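Side-chain contact in ESAT-6/WXG100 secretion system protein (Streptococcus gallolyticus, PDB 7JQE), which forms part of the extracellular region of a type VIIb secretion system membrane subunit, EsaA, and probably serves the export of bacterial toxins: residues S202-A206 against A207-A211. Residues are numbered along the deposited sequence; the frame is centred on the assembly and turned at random.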
loop_
_atom_site.group_PDB
_atom_site.type_symbol
_atom_site.label_atom_id
_atom_site.label_comp_id
_atom_site.label_asym_id
_atom_site.label_seq_id
_atom_site.Cartn_x
_atom_site.Cartn_y
_atom_site.Cartn_z
ATOM N N SER A 202 -12.240 -5.403 10.299
ATOM C CA SER A 202 -12.789 -6.722 10.006
ATOM C C SER A 202 -11.687 -7.747 9.757
ATOM O O SER A 202 -11.901 -8.748 9.070
ATOM C CB SER A 202 -13.738 -6.656 8.812
ATOM O OG SER A 202 -13.035 -6.335 7.629
ATOM N N VAL A 203 -10.506 -7.516 10.321
ATOM C CA VAL A 203 -9.366 -8.408 10.158
ATOM C C VAL A 203 -8.905 -8.884 11.528
ATOM O O VAL A 203 -8.984 -8.155 12.522
ATOM C CB VAL A 203 -8.216 -7.712 9.400
ATOM C CG1 VAL A 203 -6.959 -8.557 9.448
ATOM C CG2 VAL A 203 -8.629 -7.433 7.968
ATOM N N ASP A 204 -8.424 -10.124 11.577
ATOM C CA ASP A 204 -7.898 -10.732 12.794
ATOM C C ASP A 204 -6.380 -10.760 12.685
ATOM O O ASP A 204 -5.836 -11.453 11.818
ATOM C CB ASP A 204 -8.464 -12.143 12.981
ATOM C CG ASP A 204 -8.034 -12.789 14.288
ATOM O OD1 ASP A 204 -6.996 -12.396 14.854
ATOM O OD2 ASP A 204 -8.738 -13.716 14.747
ATOM N N VAL A 205 -5.700 -10.010 13.561
ATOM C CA VAL A 205 -4.252 -9.826 13.433
ATOM C C VAL A 205 -3.435 -10.839 14.221
ATOM O O VAL A 205 -2.207 -10.891 14.049
ATOM C CB VAL A 205 -3.824 -8.410 13.871
ATOM C CG1 VAL A 205 -4.635 -7.362 13.133
ATOM C CG2 VAL A 205 -3.975 -8.256 15.373
ATOM N N ALA A 206 -4.063 -11.637 15.080
ATOM C CA ALA A 206 -3.360 -12.693 15.806
ATOM C C ALA A 206 -2.964 -13.786 14.822
ATOM O O ALA A 206 -3.799 -14.581 14.389
ATOM C CB ALA A 206 -4.237 -13.250 16.921
ATOM N N ALA A 207 -1.676 -13.837 14.471
ATOM C CA ALA A 207 -1.223 -14.780 13.455
ATOM C C ALA A 207 -1.365 -16.226 13.912
ATOM O O ALA A 207 -1.593 -17.116 13.085
ATOM C CB ALA A 207 0.227 -14.487 13.078
ATOM N N SER A 208 -1.230 -16.484 15.216
ATOM C CA SER A 208 -1.334 -17.853 15.715
ATOM C C SER A 208 -2.681 -18.472 15.359
ATOM O O SER A 208 -2.767 -19.674 15.082
ATOM C CB SER A 208 -1.122 -17.877 17.228
ATOM O OG SER A 208 0.053 -17.171 17.588
ATOM N N ASP A 209 -3.745 -17.666 15.364
ATOM C CA ASP A 209 -5.066 -18.172 15.011
ATOM C C ASP A 209 -5.142 -18.684 13.578
ATOM O O ASP A 209 -6.165 -19.265 13.204
ATOM C CB ASP A 209 -6.119 -17.081 15.223
ATOM C CG ASP A 209 -6.496 -16.910 16.687
ATOM O OD1 ASP A 209 -5.875 -17.570 17.552
ATOM O OD2 ASP A 209 -7.422 -16.116 16.970
ATOM N N TYR A 210 -4.100 -18.485 12.773
ATOM C CA TYR A 210 -4.087 -18.933 11.387
ATOM C C TYR A 210 -3.371 -20.265 11.194
ATOM O O TYR A 210 -3.430 -20.826 10.095
ATOM C CB TYR A 210 -3.428 -17.870 10.498
ATOM C CG TYR A 210 -4.232 -16.595 10.353
ATOM C CD1 TYR A 210 -4.355 -15.701 11.411
ATOM C CD2 TYR A 210 -4.863 -16.283 9.157
ATOM C CE1 TYR A 210 -5.088 -14.534 11.278
ATOM C CE2 TYR A 210 -5.601 -15.121 9.018
ATOM C CZ TYR A 210 -5.706 -14.248 10.079
ATOM O OH TYR A 210 -6.438 -13.090 9.943
ATOM N N ALA A 211 -2.716 -20.785 12.235
ATOM C CA ALA A 211 -1.887 -21.979 12.102
ATOM C C ALA A 211 -2.632 -23.117 11.417
ATOM O O ALA A 211 -2.201 -23.620 10.373
ATOM C CB ALA A 211 -1.389 -22.420 13.478
HETATM O O HOH W 1 -8.795 -12.217 9.498
#
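Y210 reaches back along its own chain to D204, and the pair is an example of a tyrosine hydroxyl bonded to a carbonyl six residues earlier, which ties the end of the loop between helices 191-200 and 211-219 to its middle. Among the hydrogen bonds, the phenol hydroxyl donates to D204 O at 2.6 Å between Y210 OH and that oxygen, arriving in the carbonyl plane on a lone pair at a C=O...donor angle of 140°. A water completes the link: it donates to Y210 OH and accepts from D204 N, bridging the hydroxyl to the amide of the same residue. The ring lies edge-on to the backbone, with Y210 CD1 3.2 Å from A206 O and D204 O also near the ring plane; CG beside the backbone N (chi1 -68°) sends the ring back along the loop. D209 N donates weakly to A206 O (3.2 Å).

While its backbone C=O takes the tyrosine, D204 uses its side chain for backbone amides. Its CG is anti to the backbone N (chi1 -176°), and D204 OD1 accepts from A206 N at 3.0 Å, nearly along the C-O axis, forming an Asx turn, while OD2 takes the amide of G252.

The close approach of D204 OD2 and D209 OD2, 3.5 Å apart with their carboxylate planes nearly perpendicular, is probably unfavourable if both are charged.

In nonpolar contacts, Y210 touches L235 of helix 225-244 and I416 of helix 396-427.

Both oxygens of the buried D204 carboxylate thus have amide donors, which should favour its ionised form, whereas the neighbouring acid could raise the proton affinity of either carboxylate.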